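Local coordinates for protein 1,4-dihydroxy-6-naphtoate synthase (Archaeoglobus fulgidus, PDB 1ZBM) that probably converts cyclic dehypoxanthinylfutalosinate into 1,4-dihydroxy-6-naphthoate and dihydroxyacetone, a step of menaquinone biosynthesis, at residues L150-G162 / R227-Y241. Sequence-based numbering, arbitrary orientation.
Sequences LIHEGQITYADYG and RGLDRERAKRFAMMY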
loop_
_atom_site.group_PDB
_atom_site.type_symbol
_atom_site.label_atom_id
_atom_site.label_comp_id
_atom_site.label_asym_id
_atom_site.label_seq_id
_atom_site.Cartn_x
_atom_site.Cartn_y
_atom_site.Cartn_z
ATOM N N LEU A 150 -4.778 -10.922 -1.474
ATOM C CA LEU A 150 -3.343 -10.659 -1.479
ATOM C C LEU A 150 -3.050 -9.222 -1.864
ATOM O O LEU A 150 -3.309 -8.819 -2.999
ATOM C CB LEU A 150 -2.661 -11.575 -2.493
ATOM C CG LEU A 150 -3.045 -13.042 -2.406
ATOM C CD1 LEU A 150 -2.502 -13.812 -3.595
ATOM C CD2 LEU A 150 -2.510 -13.608 -1.091
ATOM N N ILE A 151 -2.484 -8.459 -0.936
ATOM C CA ILE A 151 -2.165 -7.068 -1.214
ATOM C C ILE A 151 -0.681 -6.819 -1.445
ATOM O O ILE A 151 -0.286 -5.736 -1.889
ATOM C CB ILE A 151 -2.649 -6.145 -0.068
ATOM C CG1 ILE A 151 -1.766 -6.331 1.171
ATOM C CG2 ILE A 151 -4.085 -6.484 0.282
ATOM C CD1 ILE A 151 -2.134 -5.414 2.321
ATOM N N HIS A 152 0.146 -7.813 -1.147
ATOM C CA HIS A 152 1.588 -7.658 -1.334
ATOM C C HIS A 152 2.083 -8.441 -2.547
ATOM O O HIS A 152 1.353 -8.582 -3.522
ATOM C CB HIS A 152 2.332 -8.075 -0.066
ATOM C CG HIS A 152 2.007 -7.221 1.122
ATOM N ND1 HIS A 152 2.341 -5.884 1.190
ATOM C CD2 HIS A 152 1.337 -7.500 2.265
ATOM C CE1 HIS A 152 1.888 -5.377 2.325
ATOM N NE2 HIS A 152 1.274 -6.337 2.995
ATOM N N GLU A 153 3.307 -8.956 -2.489
ATOM C CA GLU A 153 3.869 -9.654 -3.637
ATOM C C GLU A 153 3.138 -10.927 -4.050
ATOM O O GLU A 153 3.499 -11.567 -5.043
ATOM C CB GLU A 153 5.368 -9.949 -3.435
ATOM C CG GLU A 153 5.696 -11.008 -2.388
ATOM C CD GLU A 153 5.624 -10.490 -0.968
ATOM O OE1 GLU A 153 5.856 -11.300 -0.040
ATOM O OE2 GLU A 153 5.350 -9.282 -0.775
ATOM N N GLY A 154 2.105 -11.297 -3.301
ATOM C CA GLY A 154 1.348 -12.489 -3.641
ATOM C C GLY A 154 0.665 -12.306 -4.986
ATOM O O GLY A 154 0.560 -13.249 -5.768
ATOM N N GLN A 155 0.211 -11.079 -5.249
ATOM C CA GLN A 155 -0.474 -10.743 -6.496
ATOM C C GLN A 155 0.294 -11.125 -7.765
ATOM O O GLN A 155 -0.302 -11.229 -8.834
ATOM C CB GLN A 155 -0.834 -9.244 -6.523
ATOM C CG GLN A 155 0.331 -8.290 -6.249
ATOM C CD GLN A 155 -0.062 -6.805 -6.271
ATOM O OE1 GLN A 155 -0.258 -6.214 -7.333
ATOM N NE2 GLN A 155 -0.177 -6.207 -5.088
ATOM N N ILE A 156 1.605 -11.328 -7.661
ATOM C CA ILE A 156 2.390 -11.721 -8.834
ATOM C C ILE A 156 3.145 -13.025 -8.624
ATOM O O ILE A 156 4.036 -13.351 -9.408
ATOM C CB ILE A 156 3.450 -10.662 -9.230
ATOM C CG1 ILE A 156 4.536 -10.595 -8.146
ATOM C CG2 ILE A 156 2.775 -9.304 -9.474
ATOM C CD1 ILE A 156 5.687 -9.675 -8.489
ATOM N N THR A 157 2.800 -13.756 -7.567
ATOM C CA THR A 157 3.464 -15.017 -7.266
ATOM C C THR A 157 2.518 -16.175 -6.962
ATOM O O THR A 157 2.947 -17.330 -6.901
ATOM C CB THR A 157 4.402 -14.877 -6.058
ATOM O OG1 THR A 157 5.206 -16.058 -5.943
ATOM C CG2 THR A 157 3.608 -14.708 -4.774
ATOM N N TYR A 158 1.234 -15.875 -6.784
ATOM C CA TYR A 158 0.252 -16.902 -6.456
ATOM C C TYR A 158 0.292 -18.127 -7.369
ATOM O O TYR A 158 0.033 -19.249 -6.923
ATOM C CB TYR A 158 -1.161 -16.282 -6.422
ATOM C CG TYR A 158 -1.687 -15.813 -7.763
ATOM C CD1 TYR A 158 -2.100 -16.725 -8.723
ATOM C CD2 TYR A 158 -1.755 -14.458 -8.079
ATOM C CE1 TYR A 158 -2.567 -16.308 -9.964
ATOM C CE2 TYR A 158 -2.224 -14.025 -9.328
ATOM C CZ TYR A 158 -2.625 -14.964 -10.262
ATOM O OH TYR A 158 -3.063 -14.572 -11.507
ATOM N N ALA A 159 0.629 -17.924 -8.638
ATOM C CA ALA A 159 0.696 -19.036 -9.592
ATOM C C ALA A 159 1.729 -20.106 -9.212
ATOM O O ALA A 159 1.583 -21.270 -9.590
ATOM C CB ALA A 159 0.992 -18.501 -11.002
ATOM N N ASP A 160 2.760 -19.714 -8.464
ATOM C CA ASP A 160 3.798 -20.662 -8.044
ATOM C C ASP A 160 3.252 -21.707 -7.069
ATOM O O ASP A 160 3.869 -22.754 -6.866
ATOM C CB ASP A 160 4.971 -19.955 -7.349
ATOM C CG ASP A 160 5.613 -18.872 -8.198
ATOM O OD1 ASP A 160 5.576 -18.959 -9.443
ATOM O OD2 ASP A 160 6.179 -17.935 -7.604
ATOM N N TYR A 161 2.107 -21.415 -6.456
ATOM C CA TYR A 161 1.497 -22.321 -5.488
ATOM C C TYR A 161 0.341 -23.058 -6.135
ATOM O O TYR A 161 -0.476 -23.668 -5.449
ATOM C CB TYR A 161 0.968 -21.534 -4.293
ATOM C CG TYR A 161 1.976 -20.597 -3.690
ATOM C CD1 TYR A 161 2.998 -21.072 -2.877
ATOM C CD2 TYR A 161 1.901 -19.228 -3.925
ATOM C CE1 TYR A 161 3.918 -20.208 -2.307
ATOM C CE2 TYR A 161 2.814 -18.351 -3.365
ATOM C CZ TYR A 161 3.821 -18.847 -2.551
ATOM O OH TYR A 161 4.714 -17.983 -1.957
ATOM N N GLY A 162 0.275 -22.988 -7.458
ATOM C CA GLY A 162 -0.795 -23.650 -8.176
ATOM C C GLY A 162 -2.148 -23.001 -7.938
ATOM O O GLY A 162 -3.182 -23.617 -8.184
ATOM N N ARG A 227 10.864 -11.726 0.665
ATOM C CA ARG A 227 10.009 -12.874 0.943
ATOM C C ARG A 227 10.148 -13.990 -0.103
ATOM O O ARG A 227 9.147 -14.466 -0.637
ATOM C CB ARG A 227 8.547 -12.414 1.010
ATOM C CG ARG A 227 7.847 -12.679 2.340
ATOM C CD ARG A 227 7.652 -11.398 3.163
ATOM N NE ARG A 227 6.818 -10.426 2.466
ATOM C CZ ARG A 227 6.642 -9.166 2.853
ATOM N NH1 ARG A 227 7.242 -8.715 3.948
ATOM N NH2 ARG A 227 5.884 -8.348 2.129
ATOM N N GLY A 228 11.382 -14.397 -0.397
ATOM C CA GLY A 228 11.605 -15.469 -1.358
ATOM C C GLY A 228 11.707 -15.058 -2.819
ATOM O O GLY A 228 12.202 -15.819 -3.650
ATOM N N LEU A 229 11.234 -13.860 -3.139
ATOM C CA LEU A 229 11.292 -13.358 -4.499
ATOM C C LEU A 229 12.735 -13.186 -4.926
ATOM O O LEU A 229 13.566 -12.730 -4.143
ATOM C CB LEU A 229 10.613 -11.994 -4.600
ATOM C CG LEU A 229 9.108 -11.878 -4.389
ATOM C CD1 LEU A 229 8.723 -10.404 -4.250
ATOM C CD2 LEU A 229 8.388 -12.516 -5.564
ATOM N N ASP A 230 13.028 -13.553 -6.172
ATOM C CA ASP A 230 14.364 -13.394 -6.723
ATOM C C ASP A 230 14.519 -11.907 -7.031
ATOM O O ASP A 230 13.549 -11.148 -6.942
ATOM C CB ASP A 230 14.500 -14.240 -7.987
ATOM C CG ASP A 230 13.224 -14.262 -8.810
ATOM O OD1 ASP A 230 13.006 -13.337 -9.620
ATOM O OD2 ASP A 230 12.425 -15.207 -8.636
ATOM N N ARG A 231 15.730 -11.487 -7.387
ATOM C CA ARG A 231 16.011 -10.076 -7.681
ATOM C C ARG A 231 15.178 -9.448 -8.797
ATOM O O ARG A 231 14.739 -8.301 -8.689
ATOM C CB ARG A 231 17.507 -9.893 -7.988
ATOM C CG ARG A 231 18.321 -9.607 -6.733
ATOM C CD ARG A 231 19.793 -10.009 -6.822
ATOM N NE ARG A 231 20.418 -9.881 -5.499
ATOM C CZ ARG A 231 20.518 -10.866 -4.605
ATOM N NH1 ARG A 231 21.089 -10.639 -3.424
ATOM N NH2 ARG A 231 20.090 -12.086 -4.905
ATOM N N GLU A 232 14.948 -10.203 -9.863
ATOM C CA GLU A 232 14.181 -9.681 -10.980
ATOM C C GLU A 232 12.724 -9.465 -10.615
ATOM O O GLU A 232 12.140 -8.419 -10.908
ATOM C CB GLU A 232 14.281 -10.631 -12.175
ATOM C CG GLU A 232 15.644 -10.592 -12.853
ATOM C CD GLU A 232 16.086 -9.166 -13.188
ATOM O OE1 GLU A 232 16.945 -8.621 -12.456
ATOM O OE2 GLU A 232 15.553 -8.590 -14.168
ATOM N N ARG A 233 12.143 -10.470 -9.977
ATOM C CA ARG A 233 10.749 -10.421 -9.573
ATOM C C ARG A 233 10.536 -9.289 -8.566
ATOM O O ARG A 233 9.508 -8.610 -8.586
ATOM C CB ARG A 233 10.357 -11.761 -8.954
ATOM C CG ARG A 233 8.954 -12.202 -9.283
ATOM C CD ARG A 233 8.975 -13.418 -10.189
ATOM N NE ARG A 233 7.982 -14.391 -9.742
ATOM C CZ ARG A 233 7.857 -15.617 -10.231
ATOM N NH1 ARG A 233 8.669 -16.036 -11.198
ATOM N NH2 ARG A 233 6.923 -16.420 -9.744
ATOM N N ALA A 234 11.514 -9.086 -7.690
ATOM C CA ALA A 234 11.420 -8.027 -6.690
ATOM C C ALA A 234 11.499 -6.642 -7.346
ATOM O O ALA A 234 10.753 -5.730 -6.981
ATOM C CB ALA A 234 12.524 -8.183 -5.654
ATOM N N LYS A 235 12.401 -6.486 -8.312
ATOM C CA LYS A 235 12.547 -5.213 -9.008
ATOM C C LYS A 235 11.230 -4.895 -9.704
ATOM O O LYS A 235 10.727 -3.769 -9.645
ATOM C CB LYS A 235 13.667 -5.288 -10.051
ATOM C CG LYS A 235 14.770 -4.252 -9.881
ATOM C CD LYS A 235 15.810 -4.371 -10.985
ATOM C CE LYS A 235 16.454 -5.748 -10.993
ATOM N NZ LYS A 235 17.395 -5.936 -12.137
ATOM N N ARG A 236 10.671 -5.904 -10.364
ATOM C CA ARG A 236 9.409 -5.762 -11.082
ATOM C C ARG A 236 8.297 -5.308 -10.133
ATOM O O ARG A 236 7.525 -4.412 -10.466
ATOM C CB ARG A 236 9.044 -7.098 -11.740
ATOM C CG ARG A 236 7.700 -7.136 -12.459
ATOM C CD ARG A 236 7.415 -8.563 -12.947
ATOM N NE ARG A 236 5.984 -8.873 -12.983
ATOM C CZ ARG A 236 5.489 -10.108 -12.955
ATOM N NH1 ARG A 236 4.176 -10.299 -12.989
ATOM N NH2 ARG A 236 6.307 -11.152 -12.888
ATOM N N PHE A 237 8.227 -5.922 -8.952
ATOM C CA PHE A 237 7.207 -5.575 -7.963
ATOM C C PHE A 237 7.380 -4.149 -7.460
ATOM O O PHE A 237 6.423 -3.369 -7.403
ATOM C CB PHE A 237 7.265 -6.529 -6.761
ATOM C CG PHE A 237 6.202 -6.262 -5.725
ATOM C CD1 PHE A 237 4.863 -6.531 -6.002
ATOM C CD2 PHE A 237 6.540 -5.741 -4.478
ATOM C CE1 PHE A 237 3.877 -6.284 -5.058
ATOM C CE2 PHE A 237 5.564 -5.488 -3.527
ATOM C CZ PHE A 237 4.225 -5.763 -3.817
ATOM N N ALA A 238 8.605 -3.816 -7.082
ATOM C CA ALA A 238 8.894 -2.483 -6.582
ATOM C C ALA A 238 8.605 -1.435 -7.650
ATOM O O ALA A 238 8.008 -0.405 -7.358
ATOM C CB ALA A 238 10.350 -2.395 -6.139
HETATM N N MSE A 239 9.027 -1.699 -8.884
HETATM C CA MSE A 239 8.810 -0.757 -9.974
HETATM C C MSE A 239 7.322 -0.587 -10.304
HETATM O O MSE A 239 6.923 0.416 -10.903
HETATM C CB MSE A 239 9.585 -1.202 -11.216
HETATM C CG MSE A 239 10.625 -0.194 -11.696
HETATM SE SE MSE A 239 12.487 -0.748 -11.474
HETATM C CE MSE A 239 12.527 -2.185 -12.781
HETATM N N MSE A 240 6.514 -1.567 -9.905
HETATM C CA MSE A 240 5.066 -1.539 -10.125
HETATM C C MSE A 240 4.382 -0.518 -9.217
HETATM O O MSE A 240 3.382 0.088 -9.599
HETATM C CB MSE A 240 4.450 -2.917 -9.848
HETATM C CG MSE A 240 4.529 -3.905 -11.014
HETATM SE SE MSE A 240 4.068 -5.730 -10.524
HETATM C CE MSE A 240 2.146 -5.596 -10.350
ATOM N N TYR A 241 4.923 -0.334 -8.015
ATOM C CA TYR A 241 4.339 0.591 -7.058
ATOM C C TYR A 241 5.243 1.740 -6.626
ATOM O O TYR A 241 4.953 2.438 -5.654
ATOM C CB TYR A 241 3.849 -0.190 -5.838
ATOM C CG TYR A 241 2.679 -1.096 -6.154
ATOM C CD1 TYR A 241 1.436 -0.563 -6.503
ATOM C CD2 TYR A 241 2.818 -2.483 -6.135
ATOM C CE1 TYR A 241 0.363 -1.392 -6.830
ATOM C CE2 TYR A 241 1.752 -3.318 -6.461
ATOM C CZ TYR A 241 0.530 -2.767 -6.807
ATOM O OH TYR A 241 -0.515 -3.590 -7.142
#
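Glu153 meets Arg227 through a chain whose CG sits between its own backbone N and carbonyl carbon (chi1 70°) and which bends again at chi2, while Phe237, CG anti to the backbone N (chi1 -178°), lays its ring against the Glu153 backbone. Arg227 grips the carboxylate side-on: NE reaches Glu153 OE1 at 2.8 Å, nearly straight, and NH2 reaches the syn lone pair of Glu153 OE2 at 3.1 Å. The same NH2 also pairs with Asp19, so the guanidinium is shared between two carboxylates. Nearer the backbone, Glu153 CB stands over the Phe237 ring face, 4.2 Å from its centroid, a CH-pi contact, and Leu229 CD1 packs on that CB at 3.5 Å. The fold is that of the periplasmic binding proteins, two alpha/beta lobes facing across a cleft; here the loop between strands 147-150 and 164-168 of one lobe meets helix 231-241, which packs through Phe237 and Ala238 on helix 20-30 of the other lobe. His152, the predicted proton acceptor, lies near the start of this loop, its ring edge-to-face with Phe133. Tyr241 OH donates to Gln155 OE1 at 2.6 Å, on a lone pair in the carbonyl plane, and Gln155 NE2 turns back to His152 O at 3.2 Å, fixing the amide's rotation. Ile156 pushes CD1 against Phe237 CB at 3.9 Å; its CG2 touches the selenomethionine methyl of Met240, and its CB lies over one face of the Arg236 guanidinium. Toward solvent, Arg233 NH2 forms a salt bridge with Asp160 OD2 at 2.7 Å, and that oxygen also accepts from Thr157 OG1.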